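Putative sulfatase yidJ (Bacteroides fragilis, PDB 2QZU) probably acts as a calcium-dependent arylsulfatase, hydrolysing sulfate esters, although its natural substrate is not established. Local coordinates at residues 244-249 with 282-287; 78-83 with 311-316; 329-334 with 415-420; 340-345 with 366-371; 200-205 with 239-244. All blocks are in the same frame, centred on the assembly; numbering follows the deposited sequence.

Contact 1 of 5, residues 244-249 with 282-287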
# COMPACT_ATOMS: atom_id res chain seq x y z
N GLU A 244 11.22 -11.57 10.50
CA GLU A 244 12.57 -12.13 10.67
C GLU A 244 12.58 -13.65 10.64
O GLU A 244 13.55 -14.27 10.21
CB GLU A 244 13.18 -11.66 12.00
CG GLU A 244 14.36 -10.71 11.86
CD GLU A 244 13.96 -9.26 12.04
OE1 GLU A 244 13.51 -8.90 13.15
OE2 GLU A 244 14.11 -8.48 11.08
N ILE A 245 11.50 -14.25 11.12
CA ILE A 245 11.38 -15.70 11.17
C ILE A 245 11.43 -16.34 9.78
O ILE A 245 11.87 -17.48 9.64
CB ILE A 245 10.07 -16.11 11.89
CG1 ILE A 245 10.13 -15.66 13.35
CG2 ILE A 245 9.87 -17.63 11.81
CD1 ILE A 245 8.83 -15.84 14.10
N TYR A 246 10.99 -15.61 8.77
CA TYR A 246 10.96 -16.13 7.40
C TYR A 246 11.96 -15.48 6.45
O TYR A 246 11.84 -15.62 5.23
CB TYR A 246 9.54 -15.99 6.85
CG TYR A 246 8.53 -16.77 7.66
CD1 TYR A 246 8.39 -18.15 7.49
CD2 TYR A 246 7.76 -16.14 8.64
CE1 TYR A 246 7.52 -18.89 8.28
CE2 TYR A 246 6.88 -16.87 9.44
CZ TYR A 246 6.77 -18.24 9.25
OH TYR A 246 5.92 -18.98 10.04
N LYS A 247 12.94 -14.78 7.00
CA LYS A 247 13.95 -14.10 6.19
C LYS A 247 14.75 -15.07 5.31
O LYS A 247 15.24 -14.68 4.26
CB LYS A 247 14.91 -13.31 7.08
CG LYS A 247 15.76 -14.17 8.01
CD LYS A 247 16.76 -13.33 8.78
CE LYS A 247 17.62 -14.18 9.70
NZ LYS A 247 18.64 -13.38 10.43
N ASP A 248 14.86 -16.32 5.75
CA ASP A 248 15.61 -17.32 5.00
C ASP A 248 14.72 -18.36 4.32
O ASP A 248 15.21 -19.36 3.79
CB ASP A 248 16.61 -18.05 5.91
CG ASP A 248 17.58 -17.10 6.58
OD1 ASP A 248 18.21 -16.28 5.88
OD2 ASP A 248 17.73 -17.18 7.82
N LEU A 249 13.41 -18.11 4.33
CA LEU A 249 12.46 -19.03 3.71
C LEU A 249 12.75 -19.20 2.22
O LEU A 249 12.95 -18.22 1.51
CB LEU A 249 11.03 -18.50 3.90
CG LEU A 249 9.89 -19.35 3.31
CD1 LEU A 249 9.80 -20.67 4.05
CD2 LEU A 249 8.58 -18.59 3.42
N CYS A 282 2.41 -12.96 9.27
CA CYS A 282 1.14 -12.57 9.88
C CYS A 282 0.55 -13.73 10.66
O CYS A 282 0.08 -13.56 11.78
CB CYS A 282 0.14 -12.13 8.81
SG CYS A 282 0.42 -10.47 8.14
N ILE A 283 0.57 -14.92 10.06
CA ILE A 283 0.03 -16.10 10.70
C ILE A 283 0.78 -16.43 11.99
O ILE A 283 0.15 -16.71 13.01
CB ILE A 283 0.07 -17.31 9.74
CG1 ILE A 283 -1.01 -17.13 8.68
CG2 ILE A 283 -0.11 -18.60 10.52
CD1 ILE A 283 -1.07 -18.24 7.64
N THR A 284 2.10 -16.37 11.95
CA THR A 284 2.88 -16.66 13.14
C THR A 284 2.58 -15.62 14.23
O THR A 284 2.50 -15.96 15.41
CB THR A 284 4.38 -16.69 12.81
OG1 THR A 284 4.64 -17.81 11.96
CG2 THR A 284 5.21 -16.85 14.08
N GLY A 285 2.37 -14.37 13.82
CA GLY A 285 2.05 -13.33 14.77
C GLY A 285 0.67 -13.57 15.37
O GLY A 285 0.46 -13.42 16.57
N VAL A 286 -0.27 -13.96 14.52
CA VAL A 286 -1.62 -14.25 14.99
C VAL A 286 -1.53 -15.41 15.98
O VAL A 286 -2.14 -15.38 17.05
CB VAL A 286 -2.55 -14.62 13.81
CG1 VAL A 286 -3.79 -15.35 14.31
CG2 VAL A 286 -2.98 -13.36 13.07
N ASP A 287 -0.74 -16.42 15.61
CA ASP A 287 -0.55 -17.61 16.45
C ASP A 287 -0.09 -17.25 17.86
O ASP A 287 -0.62 -17.75 18.85
CB ASP A 287 0.48 -18.53 15.79
CG ASP A 287 0.69 -19.82 16.57
OD1 ASP A 287 -0.16 -20.72 16.48
OD2 ASP A 287 1.72 -19.92 17.28
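The Y246 ring turns its edge toward T284, and T284 OG1 lies there near the ring plane. One face of the ring carries I245 CG2 of its own segment, 3.9 Å above the plane and offset toward the rim. At the edge the phenol gives a short hydrogen bond, Y246 OH to T284 OG1, 2.6 Å. T284 has its hydroxyl anti to the carbonyl carbon (chi1 -66°), which leaves CG2 to meet I245. There the two side chains reach tip to tip, with I245 CD1 3.8 Å from T284 CG2. Both hydroxyls are buried, and each has a second partner in the K52 backbone: K52 N for Y246 OH and K52 O for T284 OG1. The turns E244 to K247 and Y246 to L249, both type I, form the loop between helices 240-244 and 251-254. The contact thus holds a loop of two overlapping turns against helix 267-299, with the K52 backbone as the third member, within the alpha/beta fold of the sulfatase family.

Contact 2 of 5, residues 78-83 with 311-316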
# COMPACT_ATOMS: atom_id res chain seq x y z
N PRO A 78 -20.43 -12.16 3.58
CA PRO A 78 -21.30 -13.31 3.36
C PRO A 78 -21.01 -14.46 4.33
O PRO A 78 -21.93 -15.04 4.90
CB PRO A 78 -21.02 -13.69 1.91
CG PRO A 78 -20.73 -12.35 1.28
CD PRO A 78 -19.82 -11.71 2.32
N ALA A 79 -19.73 -14.78 4.50
CA ALA A 79 -19.36 -15.86 5.40
C ALA A 79 -19.77 -15.55 6.84
O ALA A 79 -20.34 -16.39 7.52
CB ALA A 79 -17.85 -16.13 5.32
N ARG A 80 -19.48 -14.33 7.29
CA ARG A 80 -19.83 -13.92 8.65
C ARG A 80 -21.34 -13.90 8.83
O ARG A 80 -21.85 -14.22 9.90
CB ARG A 80 -19.22 -12.55 8.95
CG ARG A 80 -17.69 -12.57 8.92
CD ARG A 80 -17.08 -11.18 8.76
NE ARG A 80 -15.63 -11.25 8.68
CZ ARG A 80 -14.82 -11.46 9.71
NH1 ARG A 80 -15.32 -11.62 10.93
NH2 ARG A 80 -13.51 -11.52 9.52
N GLY A 81 -22.05 -13.52 7.77
CA GLY A 81 -23.50 -13.47 7.82
C GLY A 81 -24.10 -14.86 7.99
O GLY A 81 -25.11 -15.03 8.68
N MSE A 82 -23.47 -15.84 7.36
CA MSE A 82 -23.91 -17.23 7.46
C MSE A 82 -23.62 -17.74 8.87
O MSE A 82 -24.43 -18.45 9.46
CB MSE A 82 -23.19 -18.09 6.42
CG MSE A 82 -23.83 -18.05 5.05
SE MSE A 82 -22.60 -18.45 3.61
CE MSE A 82 -22.91 -16.87 2.56
N LEU A 83 -22.45 -17.38 9.39
CA LEU A 83 -22.07 -17.81 10.73
C LEU A 83 -23.05 -17.30 11.78
O LEU A 83 -23.53 -18.06 12.61
CB LEU A 83 -20.67 -17.30 11.08
CG LEU A 83 -20.27 -17.48 12.55
CD1 LEU A 83 -20.19 -18.96 12.88
CD2 LEU A 83 -18.93 -16.80 12.80
N THR A 311 -10.86 -20.58 13.82
CA THR A 311 -11.26 -20.80 12.44
C THR A 311 -11.07 -19.52 11.62
O THR A 311 -10.41 -18.58 12.06
CB THR A 311 -12.73 -21.28 12.40
OG1 THR A 311 -13.07 -21.70 11.07
CG2 THR A 311 -13.67 -20.18 12.85
N SER A 312 -11.62 -19.50 10.41
CA SER A 312 -11.48 -18.35 9.53
C SER A 312 -12.68 -18.27 8.59
O SER A 312 -13.36 -19.27 8.36
CB SER A 312 -10.19 -18.46 8.71
OG SER A 312 -9.99 -17.31 7.90
N ASP A 313 -12.94 -17.08 8.06
CA ASP A 313 -14.07 -16.89 7.16
C ASP A 313 -13.79 -17.39 5.75
O ASP A 313 -14.72 -17.71 5.01
CB ASP A 313 -14.51 -15.42 7.15
CG ASP A 313 -13.38 -14.45 6.80
OD1 ASP A 313 -12.20 -14.82 6.87
OD2 ASP A 313 -13.70 -13.28 6.48
N HIS A 314 -12.52 -17.47 5.38
CA HIS A 314 -12.11 -17.94 4.06
C HIS A 314 -10.60 -17.95 3.88
O HIS A 314 -9.87 -17.38 4.69
CB HIS A 314 -12.74 -17.09 2.95
CG HIS A 314 -12.37 -15.64 3.01
ND1 HIS A 314 -11.12 -15.17 2.66
CD2 HIS A 314 -13.08 -14.55 3.39
CE1 HIS A 314 -11.08 -13.86 2.82
NE2 HIS A 314 -12.26 -13.46 3.27
N GLY A 315 -10.15 -18.62 2.82
CA GLY A 315 -8.73 -18.68 2.52
C GLY A 315 -8.35 -17.59 1.53
O GLY A 315 -8.93 -16.50 1.55
N ILE A 316 -7.39 -17.88 0.65
CA ILE A 316 -6.94 -16.90 -0.33
C ILE A 316 -6.16 -17.61 -1.45
O ILE A 316 -5.44 -18.58 -1.19
CB ILE A 316 -6.03 -15.83 0.35
CG1 ILE A 316 -5.74 -14.68 -0.61
CG2 ILE A 316 -4.73 -16.46 0.84
CD1 ILE A 316 -6.93 -13.81 -0.88
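A79 and D313 bring the two backbones close, with A79 CA 5.7 Å from D313 CA. Segment 78-83 is helical, while 311-316 leaves the end of strand 306-311 as a loop. A79 CB packs on this loop, 3.5 Å from D313 O and 3.9 Å from D313 CB. R80 crosses the D313 side chain, and its NH2 makes a long salt bridge of 3.5 Å to D313 OD2. The guanidinium and carboxylate planes are 65° apart. The stronger partner of R80 NH2 is D36, while S76 OG and S227 OG take NE and NH1. D313 OD1, bonded to Q37 N, lies 3.6 Å above the H314 ring, toward its rim. H314 ND1 bonds to G315 O at 2.8 Å. R80 ends the S-x-P-x-R signature that starts at S76, the predicted 3-oxoalanine site, left as serine here. D36 and D313 bring two carboxylates close together. R80 probably offsets part of that charge, and the cluster is consistent with the metal site of sulfatases, D36 and D313 being probable ligands.

Contact 3 of 5, residues 329-334 with 415-420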
# COMPACT_ATOMS: atom_id res chain seq x y z
N PHE A 329 -14.46 -21.15 -5.95
CA PHE A 329 -14.55 -22.53 -5.50
C PHE A 329 -13.26 -23.32 -5.29
O PHE A 329 -13.31 -24.42 -4.74
CB PHE A 329 -15.46 -23.30 -6.45
CG PHE A 329 -15.19 -23.03 -7.90
CD1 PHE A 329 -16.06 -22.26 -8.65
CD2 PHE A 329 -14.02 -23.51 -8.49
CE1 PHE A 329 -15.78 -21.96 -9.98
CE2 PHE A 329 -13.73 -23.21 -9.82
CZ PHE A 329 -14.61 -22.44 -10.57
N TYR A 330 -12.13 -22.79 -5.72
CA TYR A 330 -10.86 -23.50 -5.55
C TYR A 330 -10.55 -23.78 -4.08
O TYR A 330 -10.88 -22.99 -3.19
CB TYR A 330 -9.72 -22.69 -6.18
CG TYR A 330 -9.77 -22.67 -7.69
CD1 TYR A 330 -9.70 -23.85 -8.43
CD2 TYR A 330 -9.87 -21.46 -8.39
CE1 TYR A 330 -9.74 -23.84 -9.83
CE2 TYR A 330 -9.91 -21.44 -9.78
CZ TYR A 330 -9.84 -22.63 -10.49
OH TYR A 330 -9.89 -22.62 -11.87
N GLU A 331 -9.91 -24.92 -3.83
CA GLU A 331 -9.54 -25.34 -2.48
C GLU A 331 -8.81 -24.29 -1.64
O GLU A 331 -9.11 -24.12 -0.47
CB GLU A 331 -8.68 -26.60 -2.53
CG GLU A 331 -9.43 -27.87 -2.90
CD GLU A 331 -10.48 -28.24 -1.89
OE1 GLU A 331 -11.67 -27.94 -2.13
OE2 GLU A 331 -10.13 -28.82 -0.84
N GLU A 332 -7.84 -23.59 -2.24
CA GLU A 332 -7.08 -22.59 -1.48
C GLU A 332 -7.97 -21.45 -0.97
O GLU A 332 -7.61 -20.74 -0.03
CB GLU A 332 -5.93 -22.01 -2.31
CG GLU A 332 -6.37 -21.20 -3.51
CD GLU A 332 -6.53 -22.03 -4.77
OE1 GLU A 332 -6.71 -23.26 -4.67
OE2 GLU A 332 -6.48 -21.44 -5.87
N SER A 333 -9.12 -21.30 -1.60
CA SER A 333 -10.10 -20.28 -1.24
C SER A 333 -11.12 -20.80 -0.22
O SER A 333 -11.43 -20.13 0.77
CB SER A 333 -10.81 -19.79 -2.51
OG SER A 333 -11.91 -18.95 -2.20
N MSE A 334 -11.64 -22.00 -0.47
CA MSE A 334 -12.64 -22.60 0.41
C MSE A 334 -12.11 -23.20 1.72
O MSE A 334 -12.78 -23.11 2.75
CB MSE A 334 -13.42 -23.70 -0.34
CG MSE A 334 -14.27 -23.21 -1.51
SE MSE A 334 -15.39 -24.65 -2.24
CE MSE A 334 -16.69 -24.72 -0.80
N GLY A 415 -22.83 -24.57 -6.23
CA GLY A 415 -22.08 -25.80 -6.39
C GLY A 415 -22.13 -26.71 -5.19
O GLY A 415 -22.81 -26.43 -4.20
N LEU A 416 -21.40 -27.81 -5.28
CA LEU A 416 -21.32 -28.79 -4.21
C LEU A 416 -19.88 -29.28 -4.09
O LEU A 416 -19.16 -29.37 -5.08
CB LEU A 416 -22.23 -29.98 -4.52
CG LEU A 416 -23.74 -29.76 -4.64
CD1 LEU A 416 -24.38 -31.04 -5.17
CD2 LEU A 416 -24.31 -29.38 -3.29
N ARG A 417 -19.47 -29.60 -2.87
CA ARG A 417 -18.13 -30.12 -2.62
C ARG A 417 -18.29 -31.43 -1.88
O ARG A 417 -18.78 -31.45 -0.74
CB ARG A 417 -17.30 -29.14 -1.77
CG ARG A 417 -15.85 -29.62 -1.50
CD ARG A 417 -15.07 -28.60 -0.66
NE ARG A 417 -13.68 -28.99 -0.43
CZ ARG A 417 -13.29 -29.98 0.38
NH1 ARG A 417 -14.19 -30.69 1.04
NH2 ARG A 417 -12.00 -30.24 0.53
N THR A 418 -17.93 -32.54 -2.52
CA THR A 418 -18.01 -33.84 -1.86
C THR A 418 -16.59 -34.16 -1.41
O THR A 418 -15.67 -33.40 -1.70
CB THR A 418 -18.49 -34.96 -2.81
OG1 THR A 418 -17.40 -35.37 -3.64
CG2 THR A 418 -19.63 -34.46 -3.69
N ASP A 419 -16.42 -35.27 -0.71
CA ASP A 419 -15.09 -35.64 -0.24
C ASP A 419 -14.11 -35.91 -1.38
O ASP A 419 -12.92 -36.07 -1.15
CB ASP A 419 -15.15 -36.87 0.68
CG ASP A 419 -15.88 -38.03 0.06
OD1 ASP A 419 -15.81 -38.21 -1.18
OD2 ASP A 419 -16.53 -38.79 0.81
N ARG A 420 -14.61 -35.94 -2.61
CA ARG A 420 -13.76 -36.19 -3.77
C ARG A 420 -13.89 -35.17 -4.90
O ARG A 420 -12.90 -34.80 -5.52
CB ARG A 420 -14.03 -37.58 -4.34
CG ARG A 420 -13.23 -37.88 -5.60
CD ARG A 420 -13.55 -39.26 -6.17
NE ARG A 420 -12.74 -39.54 -7.36
CZ ARG A 420 -12.86 -40.63 -8.10
NH1 ARG A 420 -13.75 -41.56 -7.80
NH2 ARG A 420 -12.08 -40.80 -9.16
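R417 reaches E331 with a straight side chain, its CG anti to the backbone N (chi1 -178°) and the chain extended as far as NE. E331 instead bends at its second torsion (chi2 -63°), which folds its carboxylate round to the guanidinium. The two side chains therefore cross at about a right angle, yet their flat groups lie nearly coplanar, 23° apart. R417 grips the carboxylate side-on with two nitrogens, one to each oxygen. R417 NE gives a hydrogen bond of 2.8 Å to E331 OE1, which uses its syn lone pair. R417 NH2 gives an almost perfectly straight bond of 2.7 Å to E331 OE2, also met on the syn side but somewhat out of the carboxylate plane. Behind the charged ends, CE of M334, a selenomethionine, lies beside the arginine stem, 4.2 Å from R417 CD. T422 of strand 421-428 touches both E331 and R417. The bridge ties helix 331-334 to strand 412-417 of the four-stranded antiparallel sheet. Just after that strand, T418 OG1 accepts from R420 N at 3.0 Å in an ST turn. R440 lies close by as a second arginine, its NE forming a long, weak ion pair with E331 OE2. With two bonds gripping it, the E331 carboxylate is fixed in rotation as well as position. Its charge probably also offsets the closeness of the two arginines, R417 and R440.

Contact 4 of 5, residues 340-345 with 366-371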
# COMPACT_ATOMS: atom_id res chain seq x y z
N LEU A 340 -10.78 -27.14 17.43
CA LEU A 340 -11.70 -27.00 18.55
C LEU A 340 -11.22 -27.82 19.75
O LEU A 340 -10.75 -28.95 19.60
CB LEU A 340 -13.10 -27.45 18.12
CG LEU A 340 -14.31 -27.19 19.02
CD1 LEU A 340 -15.57 -27.26 18.19
CD2 LEU A 340 -14.35 -28.20 20.16
N SER A 341 -11.33 -27.22 20.93
CA SER A 341 -10.94 -27.91 22.15
C SER A 341 -12.01 -27.71 23.21
O SER A 341 -12.68 -26.68 23.25
CB SER A 341 -9.59 -27.39 22.67
OG SER A 341 -9.69 -26.06 23.12
N TRP A 342 -12.16 -28.72 24.07
CA TRP A 342 -13.11 -28.70 25.17
C TRP A 342 -12.69 -29.92 26.00
O TRP A 342 -13.33 -30.97 25.96
CB TRP A 342 -14.55 -28.87 24.68
CG TRP A 342 -15.57 -28.74 25.78
CD1 TRP A 342 -15.36 -28.28 27.05
CD2 TRP A 342 -16.97 -29.08 25.71
NE1 TRP A 342 -16.53 -28.31 27.77
CE2 TRP A 342 -17.53 -28.79 26.97
CE3 TRP A 342 -17.79 -29.59 24.70
CZ2 TRP A 342 -18.89 -29.00 27.25
CZ3 TRP A 342 -19.14 -29.80 24.98
CH2 TRP A 342 -19.67 -29.50 26.25
N PRO A 343 -11.58 -29.78 26.74
CA PRO A 343 -11.02 -30.84 27.58
C PRO A 343 -12.02 -31.63 28.41
O PRO A 343 -11.96 -32.86 28.46
CB PRO A 343 -10.01 -30.09 28.45
CG PRO A 343 -9.51 -29.03 27.52
CD PRO A 343 -10.80 -28.54 26.89
N ASP A 344 -12.95 -30.94 29.06
CA ASP A 344 -13.94 -31.61 29.90
C ASP A 344 -14.82 -32.63 29.17
O ASP A 344 -15.27 -33.60 29.78
CB ASP A 344 -14.85 -30.58 30.58
CG ASP A 344 -14.23 -30.01 31.85
OD1 ASP A 344 -13.10 -30.40 32.21
OD2 ASP A 344 -14.88 -29.16 32.49
N GLN A 345 -15.04 -32.43 27.87
CA GLN A 345 -15.91 -33.35 27.14
C GLN A 345 -15.34 -34.01 25.90
O GLN A 345 -15.90 -34.99 25.41
CB GLN A 345 -17.20 -32.62 26.74
CG GLN A 345 -18.14 -32.37 27.90
CD GLN A 345 -18.60 -33.65 28.55
OE1 GLN A 345 -19.03 -34.58 27.86
NE2 GLN A 345 -18.51 -33.72 29.87
N LEU A 366 -24.28 -24.54 19.55
CA LEU A 366 -25.44 -24.43 20.43
C LEU A 366 -25.87 -25.79 20.99
O LEU A 366 -26.16 -25.90 22.18
CB LEU A 366 -26.60 -23.77 19.70
CG LEU A 366 -27.04 -22.38 20.17
CD1 LEU A 366 -25.85 -21.54 20.59
CD2 LEU A 366 -27.84 -21.70 19.07
N SER A 367 -25.91 -26.81 20.14
CA SER A 367 -26.30 -28.14 20.59
C SER A 367 -25.22 -28.70 21.53
O SER A 367 -25.54 -29.30 22.55
CB SER A 367 -26.50 -29.09 19.40
OG SER A 367 -27.70 -28.78 18.70
N MSE A 368 -23.95 -28.49 21.18
CA MSE A 368 -22.86 -28.97 22.02
C MSE A 368 -22.93 -28.33 23.40
O MSE A 368 -22.58 -28.95 24.41
CB MSE A 368 -21.50 -28.63 21.40
CG MSE A 368 -21.11 -29.46 20.19
SE MSE A 368 -19.47 -28.78 19.41
CE MSE A 368 -18.23 -29.35 20.79
N MSE A 369 -23.38 -27.08 23.44
CA MSE A 369 -23.47 -26.32 24.69
C MSE A 369 -24.69 -26.62 25.55
O MSE A 369 -24.78 -26.13 26.67
CB MSE A 369 -23.41 -24.83 24.37
CG MSE A 369 -22.06 -24.40 23.83
SE MSE A 369 -22.03 -22.64 23.05
CE MSE A 369 -20.38 -22.83 22.06
N GLY A 370 -25.61 -27.42 25.03
CA GLY A 370 -26.80 -27.77 25.77
C GLY A 370 -28.03 -26.94 25.43
O GLY A 370 -29.01 -26.93 26.18
N PHE A 371 -27.99 -26.25 24.29
CA PHE A 371 -29.10 -25.40 23.88
C PHE A 371 -29.70 -25.80 22.53
O PHE A 371 -30.12 -24.94 21.75
CB PHE A 371 -28.65 -23.94 23.84
CG PHE A 371 -28.16 -23.42 25.17
CD1 PHE A 371 -29.01 -23.37 26.27
CD2 PHE A 371 -26.84 -23.02 25.33
CE1 PHE A 371 -28.55 -22.92 27.52
CE2 PHE A 371 -26.37 -22.57 26.57
CZ PHE A 371 -27.23 -22.52 27.66
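Apolar contacts carry this junction, and M368, a selenomethionine, supplies them from the helix side. Its terminal methyl touches two residues: M368 CE is 3.9 Å from W342 CE3 and 4.1 Å from L340 CD2. The chain bends at chi3 (71°), which turns CE toward both partners. L340 and M368 meet tip to tip, whereas W342 and M368 run alongside each other, pointing opposite ways. A polar atom also meets the indole, as W342 CH2 lies 3.5 Å from M368 O, approached obliquely. Within its own segment, W342 holds Q345 CB 3.6 Å above its ring, over the centre. Backbone bonds shape the chain after M368. F371 N binds L366 O at 2.8 Å and G370 N binds S367 O at 3.1 Å, a Schellman motif with G370 at positive phi. Helix 385-390 adds L389, which touches both W342 and M368. This is helix-on-sheet packing: helix 361-368 lies against strand 338-341 of the large mixed sheet at the core of the alpha/beta sulfatase fold.

Contact 5 of 5, residues 200-205 with 239-244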
# COMPACT_ATOMS: atom_id res chain seq x y z
N GLY A 200 -2.94 -4.88 15.53
CA GLY A 200 -4.28 -5.35 15.82
C GLY A 200 -4.41 -6.57 16.71
O GLY A 200 -5.00 -6.49 17.79
N PRO A 201 -3.87 -7.73 16.29
CA PRO A 201 -3.94 -8.98 17.06
C PRO A 201 -3.40 -8.84 18.48
O PRO A 201 -3.87 -9.51 19.39
CB PRO A 201 -3.12 -9.95 16.22
CG PRO A 201 -3.39 -9.47 14.82
CD PRO A 201 -3.24 -7.97 14.98
N GLU A 202 -2.39 -7.98 18.63
CA GLU A 202 -1.77 -7.74 19.94
C GLU A 202 -2.74 -7.05 20.87
O GLU A 202 -2.91 -7.46 22.02
CB GLU A 202 -0.52 -6.87 19.78
CG GLU A 202 0.77 -7.63 19.63
CD GLU A 202 1.97 -6.70 19.60
OE1 GLU A 202 2.07 -5.83 20.49
OE2 GLU A 202 2.81 -6.84 18.68
N TYR A 203 -3.36 -5.98 20.38
CA TYR A 203 -4.32 -5.21 21.16
C TYR A 203 -5.55 -6.06 21.47
O TYR A 203 -6.02 -6.11 22.61
CB TYR A 203 -4.75 -3.96 20.39
CG TYR A 203 -5.81 -3.14 21.10
CD1 TYR A 203 -5.51 -2.41 22.25
CD2 TYR A 203 -7.11 -3.09 20.61
CE1 TYR A 203 -6.49 -1.65 22.90
CE2 TYR A 203 -8.09 -2.35 21.24
CZ TYR A 203 -7.78 -1.63 22.38
OH TYR A 203 -8.77 -0.91 23.00
N GLU A 204 -6.06 -6.72 20.44
CA GLU A 204 -7.23 -7.57 20.60
C GLU A 204 -7.00 -8.67 21.63
O GLU A 204 -7.86 -8.93 22.47
CB GLU A 204 -7.63 -8.14 19.25
CG GLU A 204 -8.26 -7.08 18.36
CD GLU A 204 -8.08 -7.33 16.88
OE1 GLU A 204 -7.60 -8.43 16.51
OE2 GLU A 204 -8.41 -6.43 16.08
N ALA A 205 -5.83 -9.31 21.59
CA ALA A 205 -5.53 -10.36 22.55
C ALA A 205 -5.44 -9.76 23.95
O ALA A 205 -5.85 -10.39 24.93
CB ALA A 205 -4.21 -11.05 22.17
N PRO A 239 4.54 -6.84 12.65
CA PRO A 239 5.81 -6.52 13.31
C PRO A 239 7.02 -7.24 12.71
O PRO A 239 6.94 -8.41 12.31
CB PRO A 239 5.55 -6.91 14.76
CG PRO A 239 4.10 -6.55 14.92
CD PRO A 239 3.50 -7.13 13.65
N ASP A 240 8.14 -6.53 12.68
CA ASP A 240 9.39 -7.05 12.13
C ASP A 240 9.86 -8.37 12.71
O ASP A 240 10.44 -9.18 11.99
CB ASP A 240 10.50 -6.00 12.29
CG ASP A 240 10.19 -4.72 11.55
OD1 ASP A 240 9.76 -4.81 10.38
OD2 ASP A 240 10.38 -3.63 12.13
N ARG A 241 9.63 -8.59 14.00
CA ARG A 241 10.08 -9.84 14.61
C ARG A 241 9.44 -11.07 13.96
O ARG A 241 10.06 -12.13 13.91
CB ARG A 241 9.83 -9.83 16.12
CG ARG A 241 8.39 -9.60 16.57
CD ARG A 241 8.33 -9.58 18.10
NE ARG A 241 6.97 -9.48 18.62
CZ ARG A 241 6.23 -8.37 18.61
NH1 ARG A 241 6.72 -7.25 18.10
NH2 ARG A 241 5.01 -8.38 19.13
N TYR A 242 8.22 -10.93 13.46
CA TYR A 242 7.58 -12.06 12.80
C TYR A 242 8.12 -12.24 11.38
O TYR A 242 8.19 -13.36 10.87
CB TYR A 242 6.06 -11.86 12.80
CG TYR A 242 5.50 -11.77 14.19
CD1 TYR A 242 5.64 -12.83 15.09
CD2 TYR A 242 4.88 -10.61 14.64
CE1 TYR A 242 5.17 -12.73 16.39
CE2 TYR A 242 4.41 -10.50 15.94
CZ TYR A 242 4.56 -11.57 16.81
OH TYR A 242 4.09 -11.47 18.10
N LYS A 243 8.52 -11.15 10.75
CA LYS A 243 9.08 -11.22 9.41
C LYS A 243 10.46 -11.88 9.45
O LYS A 243 10.82 -12.64 8.56
CB LYS A 243 9.20 -9.82 8.79
CG LYS A 243 7.87 -9.12 8.51
CD LYS A 243 8.10 -7.79 7.79
CE LYS A 243 6.80 -7.06 7.50
NZ LYS A 243 7.04 -5.78 6.77
N GLU A 244 11.22 -11.57 10.50
CA GLU A 244 12.57 -12.13 10.67
C GLU A 244 12.58 -13.65 10.64
O GLU A 244 13.55 -14.27 10.21
CB GLU A 244 13.18 -11.66 12.00
CG GLU A 244 14.36 -10.71 11.86
CD GLU A 244 13.96 -9.26 12.04
OE1 GLU A 244 13.51 -8.90 13.15
OE2 GLU A 244 14.11 -8.48 11.08
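E202 and R241 form a salt bridge through a single hydrogen bond, R241 NH2 to E202 OE2, 2.7 Å. The bond is bent, at 144°, and the donor stands well above the carboxylate plane, 61° out of it. On the arginine side the acceptor sits near the guanidinium edge, slightly tilted from its plane. The other glutamate oxygen, E202 OE1, is bonded to Q198 NE2. R241 starts with CG between the backbone N and the carbonyl carbon (chi1 57°), then runs extended to NE. This course lays the arginine along Y242. R241 CG sits 4.0 Å above the centre of the Y242 ring, and Y242 CE2 lies 3.6 Å above one face of the guanidinium, toward its rim. Outward from the bridge, P239 CG approaches E202 OE2 at 4.0 Å. P239 is the N-cap residue of helix 240-244, and W199 also touches it. Next to it, D240 forms a salt bridge with K373 of the second subunit. The contact lies at the surface, joining helices 200-213 and 240-244. One bent bond leaves the carboxylate less firmly oriented by R241 than a two-nitrogen grip would, so Q198 and the Y242 ring probably help to steady the pair.

In the fold
From the N terminus, contact 2 opens first, at helix 76-85, and closes a loop of more than 200 residues just past strand 306-311. Contacts 5 and 1 nest inside it in series. Contact 5 joins 200-205 to 239-244, and contact 1 starts at E244, which both share. The two touch where Y242 packs on G285 of helix 267-299. Contact 3 opens soon after contact 2 closes, and probable backbone hydrogen bonds link G315 and I316 to S333 and E332. Contact 4 nests inside contact 3, at the large mixed sheet. Contact 3 closes last, joining helix 331-334 to the four-stranded antiparallel sheet.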